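Side-chain contacts in MHC class I protein (Ginglymostoma cirratum, PDB 6LUP), which probably presents peptides at the cell surface to T cells, as an MHC class I heavy chain of the nurse shark: residues 46-51 and 167-172; 73-78 and 90-95; 109-114 and 121-126. All coordinates share one frame; numbering follows the deposited sequence.

Contact 1 (46-51 and 167-172); sequences QRWVKE and QKYLKN
Trp-48 reaches from the short helix 47-52 to the last turns of helix 148-172, and its indole carries nearly all of this contact. The aromatic part comes first: the far corner of the six-membered ring presses on the root of Tyr-169, with Trp-48 CH2 3.6 Å from Tyr-169 CB, and CZ3 lies against Tyr-169 CD1, an atom in the plane of the indole at its edge. The two side chains cross at about a right angle, and their ring planes stand at 62°, an oblique aromatic pair. Such a broad, flat side chain suits the place because it can span the gap between two helices.

The second kind of contact is with backbone. Trp-48 CB sits 3.7 Å from Asn-172 O, and the carbonyl oxygen of Tyr-169 lies over one indole face. With CG between its own N and carbonyl carbon (chi1 66°), the indole is laid toward this helix end. No hydrogen bond joins the two segments.

The polar end of Tyr-169 serves another purpose: its OH bonds to Tyr-57 OH and to the backbone of the bound peptide, while Lys-168 forms a salt bridge with Glu-53. Trp-48 thus packs behind a tyrosine of the peptide-binding groove, at one end of the MHC class I alpha-1/alpha-2 platform.

Contact 2 (73-78 and 90-95); sequences KANIDI and HTYQLM
Asn-75 lies over one face of the Tyr-92 ring, helix above strand, and its atoms can be followed outward from the backbone. CB comes first, 4.2 Å from the ring centroid and 24° off the ring normal, a CH-pi contact over the face; its nearest ring atom is Tyr-92 CD1. CG then turns beside the backbone N, anti to the carbonyl carbon (chi1 -76°), which carries the amide along the ring toward the phenol end. At the tip, Asn-75 OD1 stands 3.5 Å from Tyr-92 CZ, above the plane and toward the rim, with the amide tilted 66° from the ring. The oxygen is buried here with no hydrogen-bonding partner in the model. Asparagine is short enough to fit between helix and ring, and it also packs on an apolar side chain of the bound peptide.

Beside it, Ile-76 supplies the apolar half of the contact. Its CG2 branch approaches Tyr-92 CB at 4.2 Å and also nears the carbonyl carbon of Thr-91, so a branched aliphatic residue covers the strand backbone where the helix comes down on it. The phenol OH of Tyr-92 does not turn to Asn-75 but hydrogen-bonds His-113 ND1 on the next strand, which probably limits the rotation of the ring.

The segment axes pass 8.1 Å apart at 126°. Helix 55-82 thereby lies across strand 91-100, a central strand of the platform sheet flanked by strands 3-12 and 108-115. Trp-71 and Leu-79 of the same helix also meet the Tyr-92 ring, the Trp-71 ring standing about perpendicular to it.

Contact 3 (109-114 and 121-126); sequences GFVQHA and ISLDKD
His-113 N donates to Ile-121 O over 2.7 Å, entering almost straight along the C=O direction (178°), and the return bond from Ile-121 N to His-113 O is longer and weak. Leu-123 N bonds Val-111 O at 3.2 Å. In the same Val-111/Leu-123 pair the second link runs through a water, which accepts from Val-111 N and donates to Leu-123 O.

Packing follows this antiparallel register. On one face His-113 and Ile-121 lie side by side and point the same way, the Ile-121 CG2 branch 3.7 Å from both His-113 CB and CG. Ile-121 CG1 lies anti to the backbone N (chi1 -158°), leaving CG2 to face the histidine. Val-111 CG1 meets Leu-123 CB at 3.7 Å, giving this face an apolar cover. The other face carries the non-hydrogen-bonded pair Gln-112 and Ser-122. Gln-112 CG lies 3.9 Å from CB of the small Ser-122; the glutamine's end leads away, and it packs on an aromatic side chain of another protein chain.

The two strands form a beta hairpin of the platform sheet, between strands 91-100 and 129-131. Trp-130 packs on Val-111, Ile-121 and Leu-123, and Trp-144 of helix 135-146 covers His-113 and Ile-121.

Overall arrangement
From the N terminus the chain runs through four strands before helix 47-52, the first half of contact 1, whose partner comes 116 residues later at the end of helix 148-172. Contacts 2 and 3 both fall within that long loop, one after the other: contact 2 closes the connection from helix 55-82 to strand 91-100, and contact 3 then closes the hairpin of strands 108-115 and 118-124. Their centres are about 16 Å apart, and they touch through neighbouring strands, as Met-95 with Gln-112 and Gln-93 with Ala-114. Contact 1 stands apart, its centre about 31 Å from that of contact 2, joining helices at the end of the platform.

Contact 1 (46-51 and 167-172)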
ATOM      1  N   GLN A  46       1.863  15.034   0.483  1.00 39.22           N
ATOM      2  CA  GLN A  46       1.348  15.643  -0.730  1.00 40.14           C
ATOM      3  C   GLN A  46       1.381  17.150  -0.611  1.00 41.27           C
ATOM      4  O   GLN A  46       1.187  17.719   0.469  1.00 40.81           O
ATOM      5  CB  GLN A  46      -0.083  15.200  -1.012  1.00 39.43           C
ATOM      6  CG  GLN A  46      -0.207  13.783  -1.534  1.00 38.96           C
ATOM      7  CD  GLN A  46       0.476  13.574  -2.872  1.00 39.43           C
ATOM      8  OE1 GLN A  46       0.470  14.451  -3.735  1.00 39.89           O
ATOM      9  NE2 GLN A  46       1.054  12.394  -3.053  1.00 39.31           N
ATOM     10  N   ARG A  47       1.608  17.792  -1.745  1.00 42.87           N
ATOM     11  CA  ARG A  47       1.716  19.227  -1.791  1.00 44.38           C
ATOM     12  C   ARG A  47       0.361  19.905  -1.623  1.00 43.45           C
ATOM     13  O   ARG A  47       0.255  20.904  -0.915  1.00 43.69           O
ATOM     14  CB  ARG A  47       2.378  19.652  -3.093  1.00 46.95           C
ATOM     15  CG  ARG A  47       2.583  21.146  -3.192  1.00 50.58           C
ATOM     16  CD  ARG A  47       3.673  21.472  -4.179  1.00 54.05           C
ATOM     17  NE  ARG A  47       3.356  22.714  -4.864  1.00 57.96           N
ATOM     18  CZ  ARG A  47       2.679  22.788  -6.009  1.00 59.76           C
ATOM     19  NH1 ARG A  47       2.247  21.682  -6.614  1.00 58.58           N
ATOM     20  NH2 ARG A  47       2.438  23.977  -6.553  1.00 62.14           N
ATOM     21  N   TRP A  48      -0.669  19.357  -2.265  1.00 42.61           N
ATOM     22  CA  TRP A  48      -2.004  19.947  -2.189  1.00 42.59           C
ATOM     23  C   TRP A  48      -2.503  20.096  -0.749  1.00 41.87           C
ATOM     24  O   TRP A  48      -3.070  21.133  -0.391  1.00 42.30           O
ATOM     25  CB  TRP A  48      -3.015  19.200  -3.072  1.00 42.27           C
ATOM     26  CG  TRP A  48      -3.319  17.786  -2.663  1.00 40.95           C
ATOM     27  CD1 TRP A  48      -2.779  16.654  -3.189  1.00 40.52           C
ATOM     28  CD2 TRP A  48      -4.255  17.356  -1.661  1.00 40.02           C
ATOM     29  NE1 TRP A  48      -3.306  15.548  -2.576  1.00 39.54           N
ATOM     30  CE2 TRP A  48      -4.215  15.947  -1.633  1.00 39.23           C
ATOM     31  CE3 TRP A  48      -5.120  18.025  -0.783  1.00 39.69           C
ATOM     32  CZ2 TRP A  48      -5.002  15.191  -0.760  1.00 38.40           C
ATOM     33  CZ3 TRP A  48      -5.898  17.272   0.087  1.00 39.01           C
ATOM     34  CH2 TRP A  48      -5.835  15.868   0.088  1.00 38.19           C
ATOM     35  N   VAL A  49      -2.262  19.076   0.075  1.00 40.50           N
ATOM     36  CA  VAL A  49      -2.661  19.124   1.479  1.00 39.88           C
ATOM     37  C   VAL A  49      -1.754  20.067   2.275  1.00 40.73           C
ATOM     38  O   VAL A  49      -2.209  20.717   3.223  1.00 40.71           O
ATOM     39  CB  VAL A  49      -2.747  17.712   2.121  1.00 38.55           C
ATOM     40  CG1 VAL A  49      -1.363  17.112   2.346  1.00 38.29           C
ATOM     41  CG2 VAL A  49      -3.534  17.756   3.426  1.00 37.77           C
ATOM     42  N   LYS A  50      -0.488  20.155   1.877  1.00 41.54           N
ATOM     43  CA  LYS A  50       0.452  21.071   2.517  1.00 43.01           C
ATOM     44  C   LYS A  50       0.020  22.523   2.298  1.00 44.15           C
ATOM     45  O   LYS A  50       0.057  23.329   3.225  1.00 43.91           O
ATOM     46  CB  LYS A  50       1.870  20.847   1.992  1.00 44.07           C
ATOM     47  CG  LYS A  50       2.952  21.592   2.762  1.00 45.42           C
ATOM     48  CD  LYS A  50       4.096  21.998   1.847  1.00 47.43           C
ATOM     49  CE  LYS A  50       5.130  20.894   1.660  1.00 48.12           C
ATOM     50  NZ  LYS A  50       6.323  21.096   2.532  1.00 49.06           N
ATOM     51  N   GLU A  51      -0.399  22.830   1.071  1.00 45.33           N
ATOM     52  CA  GLU A  51      -0.841  24.167   0.685  1.00 46.80           C
ATOM     53  C   GLU A  51      -2.170  24.552   1.319  1.00 46.19           C
ATOM     54  O   GLU A  51      -2.366  25.709   1.695  1.00 47.27           O
ATOM     55  CB  GLU A  51      -0.992  24.255  -0.833  1.00 48.70           C
ATOM     56  CG  GLU A  51       0.307  24.426  -1.599  1.00 51.36           C
ATOM     57  CD  GLU A  51       0.153  24.173  -3.092  1.00 53.45           C
ATOM     58  OE1 GLU A  51       1.048  24.583  -3.870  1.00 55.24           O
ATOM     59  OE2 GLU A  51      -0.861  23.557  -3.498  1.00 53.50           O
ATOM     60  N   GLN A 167     -14.588  14.973   1.338  1.00 39.46           N
ATOM     61  CA  GLN A 167     -15.151  15.903   0.361  1.00 41.03           C
ATOM     62  C   GLN A 167     -14.327  17.179   0.208  1.00 40.95           C
ATOM     63  O   GLN A 167     -14.221  17.728  -0.891  1.00 41.55           O
ATOM     64  CB  GLN A 167     -16.606  16.224   0.700  1.00 42.28           C
ATOM     65  CG  GLN A 167     -17.570  15.203   0.118  1.00 43.92           C
ATOM     66  CD  GLN A 167     -18.947  15.250   0.746  1.00 45.60           C
ATOM     67  OE1 GLN A 167     -19.181  15.973   1.715  1.00 46.43           O
ATOM     68  NE2 GLN A 167     -19.870  14.469   0.195  1.00 46.65           N
ATOM     69  N   LYS A 168     -13.735  17.630   1.310  1.00 40.20           N
ATOM     70  CA  LYS A 168     -12.859  18.789   1.292  1.00 40.21           C
ATOM     71  C   LYS A 168     -11.567  18.444   0.562  1.00 39.87           C
ATOM     72  O   LYS A 168     -11.095  19.212  -0.274  1.00 40.81           O
ATOM     73  CB  LYS A 168     -12.560  19.259   2.715  1.00 39.77           C
ATOM     74  CG  LYS A 168     -11.757  20.548   2.785  1.00 40.25           C
ATOM     75  CD  LYS A 168     -11.151  20.753   4.161  1.00 39.64           C
ATOM     76  CE  LYS A 168     -10.500  22.119   4.259  1.00 40.38           C
ATOM     77  NZ  LYS A 168      -9.835  22.303   5.574  1.00 40.04           N
ATOM     78  N   TYR A 169     -11.010  17.278   0.881  1.00 38.92           N
ATOM     79  CA  TYR A 169      -9.792  16.797   0.236  1.00 38.49           C
ATOM     80  C   TYR A 169      -9.959  16.663  -1.274  1.00 39.36           C
ATOM     81  O   TYR A 169      -9.081  17.065  -2.035  1.00 39.68           O
ATOM     82  CB  TYR A 169      -9.347  15.459   0.833  1.00 37.08           C
ATOM     83  CG  TYR A 169      -8.934  15.514   2.291  1.00 35.83           C
ATOM     84  CD1 TYR A 169      -8.353  16.658   2.839  1.00 35.68           C
ATOM     85  CD2 TYR A 169      -9.096  14.400   3.115  1.00 34.88           C
ATOM     86  CE1 TYR A 169      -7.968  16.700   4.169  1.00 34.98           C
ATOM     87  CE2 TYR A 169      -8.710  14.429   4.446  1.00 34.13           C
ATOM     88  CZ  TYR A 169      -8.148  15.577   4.968  1.00 34.25           C
ATOM     89  OH  TYR A 169      -7.766  15.603   6.289  1.00 33.48           O
ATOM     90  N   LEU A 170     -11.093  16.110  -1.698  1.00 40.13           N
ATOM     91  CA  LEU A 170     -11.398  15.957  -3.123  1.00 41.52           C
ATOM     92  C   LEU A 170     -11.471  17.291  -3.866  1.00 43.36           C
ATOM     93  O   LEU A 170     -11.093  17.372  -5.032  1.00 44.53           O
ATOM     94  CB  LEU A 170     -12.688  15.157  -3.326  1.00 41.34           C
ATOM     95  CG  LEU A 170     -12.617  13.663  -2.989  1.00 40.34           C
ATOM     96  CD1 LEU A 170     -14.013  13.078  -2.862  1.00 40.99           C
ATOM     97  CD2 LEU A 170     -11.805  12.882  -4.011  1.00 40.29           C
ATOM     98  N   LYS A 171     -11.948  18.335  -3.194  1.00 44.58           N
ATOM     99  CA  LYS A 171     -11.929  19.675  -3.766  1.00 46.29           C
ATOM    100  C   LYS A 171     -10.502  20.235  -3.805  1.00 45.96           C
ATOM    101  O   LYS A 171     -10.029  20.655  -4.859  1.00 46.89           O
ATOM    102  CB  LYS A 171     -12.876  20.604  -2.998  1.00 48.11           C
ATOM    103  CG  LYS A 171     -12.743  22.082  -3.340  1.00 51.06           C
ATOM    104  CD  LYS A 171     -13.205  22.946  -2.171  1.00 53.13           C
ATOM    105  CE  LYS A 171     -12.568  24.330  -2.197  1.00 54.77           C
ATOM    106  NZ  LYS A 171     -12.688  25.017  -0.877  1.00 54.71           N
ATOM    107  N   ASN A 172      -9.818  20.225  -2.662  1.00 44.93           N
ATOM    108  CA  ASN A 172      -8.477  20.813  -2.548  1.00 44.71           C
ATOM    109  C   ASN A 172      -7.369  20.060  -3.282  1.00 44.47           C
ATOM    110  O   ASN A 172      -6.365  20.658  -3.666  1.00 45.04           O
ATOM    111  CB  ASN A 172      -8.093  21.005  -1.078  1.00 43.92           C
ATOM    112  CG  ASN A 172      -8.825  22.165  -0.423  1.00 44.56           C
ATOM    113  OD1 ASN A 172      -9.036  22.168   0.789  1.00 44.09           O
ATOM    114  ND2 ASN A 172      -9.212  23.159  -1.219  1.00 45.76           N
TER

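Contact 2 (73-78 and 90-95)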
ATOM      1  N   LYS A  73       1.187   0.675  21.833  1.00 50.50           N
ATOM      2  CA  LYS A  73       2.277   0.058  22.577  1.00 53.12           C
ATOM      3  C   LYS A  73       1.736  -0.648  23.820  1.00 54.56           C
ATOM      4  O   LYS A  73       2.073  -1.804  24.072  1.00 55.72           O
ATOM      5  CB  LYS A  73       3.375   1.062  22.939  1.00 53.91           C
ATOM      6  CG  LYS A  73       4.641   0.381  23.449  1.00 56.38           C
ATOM      7  CD  LYS A  73       5.896   1.214  23.229  1.00 57.26           C
ATOM      8  CE  LYS A  73       6.390   1.870  24.509  1.00 58.16           C
ATOM      9  NZ  LYS A  73       7.820   2.273  24.386  1.00 59.29           N
ATOM     10  N   ALA A  74       0.882   0.042  24.577  1.00 54.66           N
ATOM     11  CA  ALA A  74       0.216  -0.561  25.731  1.00 55.60           C
ATOM     12  C   ALA A  74      -0.512  -1.839  25.316  1.00 56.84           C
ATOM     13  O   ALA A  74      -0.471  -2.848  26.027  1.00 57.86           O
ATOM     14  CB  ALA A  74      -0.750   0.422  26.365  1.00 54.23           C
ATOM     15  N   ASN A  75      -1.157  -1.786  24.151  1.00 56.49           N
ATOM     16  CA  ASN A  75      -1.872  -2.930  23.600  1.00 57.53           C
ATOM     17  C   ASN A  75      -0.992  -4.169  23.448  1.00 60.09           C
ATOM     18  O   ASN A  75      -1.406  -5.261  23.835  1.00 61.72           O
ATOM     19  CB  ASN A  75      -2.532  -2.575  22.261  1.00 55.64           C
ATOM     20  CG  ASN A  75      -3.784  -1.727  22.422  1.00 54.48           C
ATOM     21  OD1 ASN A  75      -4.495  -1.474  21.448  1.00 53.10           O
ATOM     22  ND2 ASN A  75      -4.065  -1.290  23.646  1.00 54.61           N
ATOM     23  N   ILE A  76       0.217  -4.007  22.910  1.00 61.77           N
ATOM     24  CA  ILE A  76       1.087  -5.164  22.662  1.00 64.84           C
ATOM     25  C   ILE A  76       1.422  -5.906  23.955  1.00 67.71           C
ATOM     26  O   ILE A  76       1.495  -7.132  23.959  1.00 69.86           O
ATOM     27  CB  ILE A  76       2.366  -4.838  21.837  1.00 64.99           C
ATOM     28  CG1 ILE A  76       3.394  -4.058  22.666  1.00 66.72           C
ATOM     29  CG2 ILE A  76       2.009  -4.111  20.545  1.00 62.76           C
ATOM     30  CD1 ILE A  76       4.804  -4.075  22.106  1.00 68.19           C
ATOM     31  N   ASP A  77       1.590  -5.160  25.048  1.00 69.21           N
ATOM     32  CA  ASP A  77       1.825  -5.763  26.359  1.00 72.31           C
ATOM     33  C   ASP A  77       0.565  -6.412  26.915  1.00 72.47           C
ATOM     34  O   ASP A  77       0.631  -7.490  27.501  1.00 75.26           O
ATOM     35  CB  ASP A  77       2.373  -4.739  27.357  1.00 73.90           C
ATOM     36  CG  ASP A  77       3.811  -4.349  27.065  1.00 75.70           C
ATOM     37  OD1 ASP A  77       4.024  -3.422  26.250  1.00 74.98           O
ATOM     38  OD2 ASP A  77       4.729  -4.962  27.657  1.00 77.78           O
ATOM     39  N   ILE A  78      -0.576  -5.756  26.728  1.00 70.74           N
ATOM     40  CA  ILE A  78      -1.860  -6.283  27.196  1.00 71.03           C
ATOM     41  C   ILE A  78      -2.189  -7.622  26.530  1.00 72.61           C
ATOM     42  O   ILE A  78      -2.555  -8.587  27.207  1.00 74.41           O
ATOM     43  CB  ILE A  78      -3.015  -5.270  26.993  1.00 68.61           C
ATOM     44  CG1 ILE A  78      -2.821  -4.050  27.902  1.00 67.50           C
ATOM     45  CG2 ILE A  78      -4.366  -5.916  27.277  1.00 68.68           C
ATOM     46  CD1 ILE A  78      -3.677  -2.855  27.537  1.00 65.55           C
ATOM     47  N   HIS A  90       6.331  -8.498  18.037  1.00 71.51           N
ATOM     48  CA  HIS A  90       4.870  -8.392  17.971  1.00 68.72           C
ATOM     49  C   HIS A  90       4.347  -7.096  17.348  1.00 64.64           C
ATOM     50  O   HIS A  90       5.048  -6.086  17.301  1.00 63.92           O
ATOM     51  CB  HIS A  90       4.259  -8.621  19.354  1.00 70.36           C
ATOM     52  CG  HIS A  90       4.555  -9.976  19.915  1.00 73.97           C
ATOM     53  ND1 HIS A  90       4.001 -11.129  19.402  1.00 74.75           N
ATOM     54  CD2 HIS A  90       5.366 -10.364  20.928  1.00 76.36           C
ATOM     55  CE1 HIS A  90       4.449 -12.171  20.082  1.00 76.97           C
ATOM     56  NE2 HIS A  90       5.278 -11.734  21.014  1.00 78.31           N
ATOM     57  N   THR A  91       3.102  -7.148  16.881  1.00 61.45           N
ATOM     58  CA  THR A  91       2.502  -6.077  16.094  1.00 57.40           C
ATOM     59  C   THR A  91       1.056  -5.806  16.504  1.00 55.03           C
ATOM     60  O   THR A  91       0.308  -6.729  16.839  1.00 55.98           O
ATOM     61  CB  THR A  91       2.534  -6.432  14.590  1.00 57.11           C
ATOM     62  OG1 THR A  91       3.893  -6.585  14.169  1.00 58.60           O
ATOM     63  CG2 THR A  91       1.894  -5.352  13.742  1.00 55.90           C
ATOM     64  N   TYR A  92       0.679  -4.533  16.486  1.00 51.46           N
ATOM     65  CA  TYR A  92      -0.724  -4.155  16.500  1.00 49.00           C
ATOM     66  C   TYR A  92      -1.037  -3.335  15.250  1.00 47.06           C
ATOM     67  O   TYR A  92      -0.203  -2.554  14.785  1.00 46.66           O
ATOM     68  CB  TYR A  92      -1.077  -3.367  17.762  1.00 48.28           C
ATOM     69  CG  TYR A  92      -2.563  -3.333  18.059  1.00 47.69           C
ATOM     70  CD1 TYR A  92      -3.164  -4.322  18.838  1.00 48.53           C
ATOM     71  CD2 TYR A  92      -3.371  -2.317  17.555  1.00 46.39           C
ATOM     72  CE1 TYR A  92      -4.523  -4.297  19.111  1.00 48.42           C
ATOM     73  CE2 TYR A  92      -4.731  -2.284  17.820  1.00 46.47           C
ATOM     74  CZ  TYR A  92      -5.303  -3.273  18.601  1.00 47.51           C
ATOM     75  OH  TYR A  92      -6.654  -3.238  18.868  1.00 47.52           O
ATOM     76  N   GLN A  93      -2.234  -3.524  14.702  1.00 45.52           N
ATOM     77  CA  GLN A  93      -2.649  -2.802  13.507  1.00 43.73           C
ATOM     78  C   GLN A  93      -4.069  -2.275  13.623  1.00 42.68           C
ATOM     79  O   GLN A  93      -4.932  -2.925  14.213  1.00 43.35           O
ATOM     80  CB  GLN A  93      -2.522  -3.691  12.272  1.00 43.83           C
ATOM     81  CG  GLN A  93      -1.090  -3.956  11.848  1.00 44.51           C
ATOM     82  CD  GLN A  93      -0.982  -5.113  10.881  1.00 45.28           C
ATOM     83  OE1 GLN A  93      -1.068  -6.278  11.270  1.00 46.43           O
ATOM     84  NE2 GLN A  93      -0.786  -4.797   9.610  1.00 44.82           N
ATOM     85  N   LEU A  94      -4.295  -1.092  13.058  1.00 40.94           N
ATOM     86  CA  LEU A  94      -5.623  -0.499  12.999  1.00 39.93           C
ATOM     87  C   LEU A  94      -5.890   0.016  11.595  1.00 39.10           C
ATOM     88  O   LEU A  94      -5.060   0.707  11.015  1.00 38.96           O
ATOM     89  CB  LEU A  94      -5.750   0.650  13.999  1.00 39.31           C
ATOM     90  CG  LEU A  94      -7.132   1.125  14.460  1.00 39.16           C
ATOM     91  CD1 LEU A  94      -6.976   2.388  15.287  1.00 38.81           C
ATOM     92  CD2 LEU A  94      -8.099   1.390  13.323  1.00 39.19           C
ATOM     93  N   MET A  95      -7.054  -0.332  11.063  1.00 38.92           N
ATOM     94  CA  MET A  95      -7.534   0.187   9.794  1.00 38.60           C
ATOM     95  C   MET A  95      -8.860   0.866  10.033  1.00 38.47           C
ATOM     96  O   MET A  95      -9.789   0.236  10.541  1.00 39.14           O
ATOM     97  CB  MET A  95      -7.821  -0.962   8.839  1.00 40.08           C
ATOM     98  CG  MET A  95      -6.727  -1.296   7.860  1.00 40.94           C
ATOM     99  SD  MET A  95      -7.150  -2.808   6.963  1.00 42.45           S
ATOM    100  CE  MET A  95      -8.436  -2.209   5.863  1.00 42.27           C
TER

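Contact 3 (109-114 and 121-126)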
ATOM      1  N   GLY A 109     -18.290   2.594   5.888  1.00 44.09           N
ATOM      2  CA  GLY A 109     -17.232   2.905   6.832  1.00 42.20           C
ATOM      3  C   GLY A 109     -16.804   1.646   7.549  1.00 41.73           C
ATOM      4  O   GLY A 109     -17.548   0.666   7.593  1.00 42.79           O
ATOM      5  N   PHE A 110     -15.599   1.672   8.110  1.00 40.40           N
ATOM      6  CA  PHE A 110     -15.029   0.507   8.771  1.00 39.94           C
ATOM      7  C   PHE A 110     -13.984   0.911   9.792  1.00 39.15           C
ATOM      8  O   PHE A 110     -13.313   1.931   9.642  1.00 38.06           O
ATOM      9  CB  PHE A 110     -14.398  -0.445   7.745  1.00 39.92           C
ATOM     10  CG  PHE A 110     -13.178   0.119   7.056  1.00 39.19           C
ATOM     11  CD1 PHE A 110     -13.306   0.881   5.893  1.00 38.77           C
ATOM     12  CD2 PHE A 110     -11.898  -0.112   7.567  1.00 38.70           C
ATOM     13  CE1 PHE A 110     -12.185   1.400   5.261  1.00 38.09           C
ATOM     14  CE2 PHE A 110     -10.775   0.410   6.939  1.00 37.84           C
ATOM     15  CZ  PHE A 110     -10.919   1.166   5.785  1.00 37.67           C
ATOM     16  N   VAL A 111     -13.856   0.092  10.829  1.00 39.71           N
ATOM     17  CA  VAL A 111     -12.731   0.165  11.749  1.00 39.87           C
ATOM     18  C   VAL A 111     -12.383  -1.268  12.156  1.00 41.31           C
ATOM     19  O   VAL A 111     -13.222  -1.997  12.690  1.00 42.30           O
ATOM     20  CB  VAL A 111     -12.979   1.121  12.952  1.00 39.33           C
ATOM     21  CG1 VAL A 111     -14.259   0.781  13.701  1.00 40.17           C
ATOM     22  CG2 VAL A 111     -11.784   1.139  13.894  1.00 38.87           C
ATOM     23  N   GLN A 112     -11.149  -1.665  11.856  1.00 41.64           N
ATOM     24  CA  GLN A 112     -10.684  -3.035  12.053  1.00 42.82           C
ATOM     25  C   GLN A 112      -9.356  -3.029  12.790  1.00 42.79           C
ATOM     26  O   GLN A 112      -8.453  -2.262  12.452  1.00 42.08           O
ATOM     27  CB  GLN A 112     -10.509  -3.743  10.707  1.00 43.27           C
ATOM     28  CG  GLN A 112     -11.790  -3.940   9.916  1.00 44.29           C
ATOM     29  CD  GLN A 112     -11.539  -4.145   8.434  1.00 45.00           C
ATOM     30  OE1 GLN A 112     -12.205  -3.539   7.595  1.00 45.19           O
ATOM     31  NE2 GLN A 112     -10.569  -4.997   8.101  1.00 45.36           N
ATOM     32  N   HIS A 113      -9.248  -3.890  13.795  1.00 43.61           N
ATOM     33  CA  HIS A 113      -8.030  -4.014  14.584  1.00 44.22           C
ATOM     34  C   HIS A 113      -7.431  -5.405  14.407  1.00 45.98           C
ATOM     35  O   HIS A 113      -8.159  -6.394  14.255  1.00 46.81           O
ATOM     36  CB  HIS A 113      -8.317  -3.776  16.065  1.00 44.02           C
ATOM     37  CG  HIS A 113      -8.964  -2.459  16.364  1.00 42.92           C
ATOM     38  ND1 HIS A 113      -8.410  -1.542  17.230  1.00 42.43           N
ATOM     39  CD2 HIS A 113     -10.126  -1.912  15.933  1.00 42.63           C
ATOM     40  CE1 HIS A 113      -9.199  -0.484  17.313  1.00 41.88           C
ATOM     41  NE2 HIS A 113     -10.246  -0.684  16.535  1.00 41.84           N
ATOM     42  N   ALA A 114      -6.102  -5.474  14.423  1.00 46.77           N
ATOM     43  CA  ALA A 114      -5.404  -6.750  14.318  1.00 48.27           C
ATOM     44  C   ALA A 114      -4.231  -6.859  15.274  1.00 49.42           C
ATOM     45  O   ALA A 114      -3.499  -5.892  15.508  1.00 48.11           O
ATOM     46  CB  ALA A 114      -4.934  -6.998  12.899  1.00 47.94           C
ATOM     47  N   ILE A 121     -10.408  -7.461  16.478  1.00 51.80           N
ATOM     48  CA  ILE A 121     -11.727  -6.912  16.761  1.00 51.55           C
ATOM     49  C   ILE A 121     -12.108  -5.909  15.670  1.00 50.56           C
ATOM     50  O   ILE A 121     -11.240  -5.261  15.082  1.00 49.83           O
ATOM     51  CB  ILE A 121     -11.776  -6.285  18.181  1.00 51.57           C
ATOM     52  CG1 ILE A 121     -13.217  -6.194  18.698  1.00 52.14           C
ATOM     53  CG2 ILE A 121     -11.052  -4.942  18.232  1.00 50.13           C
ATOM     54  CD1 ILE A 121     -13.324  -5.883  20.178  1.00 52.20           C
ATOM     55  N   SER A 122     -13.402  -5.804  15.382  1.00 50.80           N
ATOM     56  CA  SER A 122     -13.896  -4.833  14.404  1.00 50.35           C
ATOM     57  C   SER A 122     -15.345  -4.455  14.696  1.00 51.26           C
ATOM     58  O   SER A 122     -16.046  -5.177  15.406  1.00 52.84           O
ATOM     59  CB  SER A 122     -13.746  -5.363  12.972  1.00 50.17           C
ATOM     60  OG  SER A 122     -14.410  -6.601  12.799  1.00 51.53           O
ATOM     61  N   LEU A 123     -15.791  -3.324  14.154  1.00 50.58           N
ATOM     62  CA  LEU A 123     -17.139  -2.838  14.427  1.00 51.86           C
ATOM     63  C   LEU A 123     -18.144  -3.159  13.327  1.00 53.61           C
ATOM     64  O   LEU A 123     -17.925  -2.835  12.160  1.00 53.05           O
ATOM     65  CB  LEU A 123     -17.132  -1.327  14.697  1.00 50.43           C
ATOM     66  CG  LEU A 123     -18.480  -0.589  14.727  1.00 50.81           C
ATOM     67  CD1 LEU A 123     -19.273  -0.910  15.988  1.00 51.87           C
ATOM     68  CD2 LEU A 123     -18.288   0.914  14.591  1.00 49.62           C
ATOM     69  N   ASP A 124     -19.250  -3.789  13.716  1.00 55.93           N
ATOM     70  CA  ASP A 124     -20.427  -3.860  12.865  1.00 58.01           C
ATOM     71  C   ASP A 124     -21.188  -2.551  13.048  1.00 58.02           C
ATOM     72  O   ASP A 124     -21.793  -2.318  14.093  1.00 58.61           O
ATOM     73  CB  ASP A 124     -21.304  -5.059  13.240  1.00 60.91           C
ATOM     74  CG  ASP A 124     -22.493  -5.245  12.300  1.00 63.04           C
ATOM     75  OD1 ASP A 124     -23.042  -4.241  11.789  1.00 63.31           O
ATOM     76  OD2 ASP A 124     -22.888  -6.410  12.081  1.00 65.06           O
ATOM     77  N   LYS A 125     -21.142  -1.701  12.027  1.00 57.65           N
ATOM     78  CA  LYS A 125     -21.732  -0.366  12.092  1.00 57.47           C
ATOM     79  C   LYS A 125     -23.261  -0.416  12.105  1.00 59.56           C
ATOM     80  O   LYS A 125     -23.906   0.422  12.736  1.00 59.54           O
ATOM     81  CB  LYS A 125     -21.225   0.488  10.922  1.00 56.00           C
ATOM     82  CG  LYS A 125     -21.365   1.994  11.114  1.00 55.21           C
ATOM     83  CD  LYS A 125     -20.873   2.777   9.899  1.00 54.07           C
ATOM     84  CE  LYS A 125     -21.842   2.684   8.724  1.00 55.13           C
ATOM     85  NZ  LYS A 125     -21.485   3.606   7.606  1.00 54.50           N
ATOM     86  N   ASP A 126     -23.834  -1.400  11.414  1.00 61.71           N
ATOM     87  CA  ASP A 126     -25.292  -1.531  11.308  1.00 64.28           C
ATOM     88  C   ASP A 126     -25.932  -1.999  12.610  1.00 64.91           C
ATOM     89  O   ASP A 126     -26.914  -1.413  13.066  1.00 66.05           O
ATOM     90  CB  ASP A 126     -25.678  -2.455  10.145  1.00 66.16           C
ATOM     91  CG  ASP A 126     -25.158  -1.957   8.800  1.00 66.58           C
ATOM     92  OD1 ASP A 126     -24.680  -0.798   8.724  1.00 65.68           O
ATOM     93  OD2 ASP A 126     -25.226  -2.728   7.816  1.00 67.31           O
TER
HETATM   94  O   HOH W   1     -15.699  -2.217  10.535  1.00 36.44           O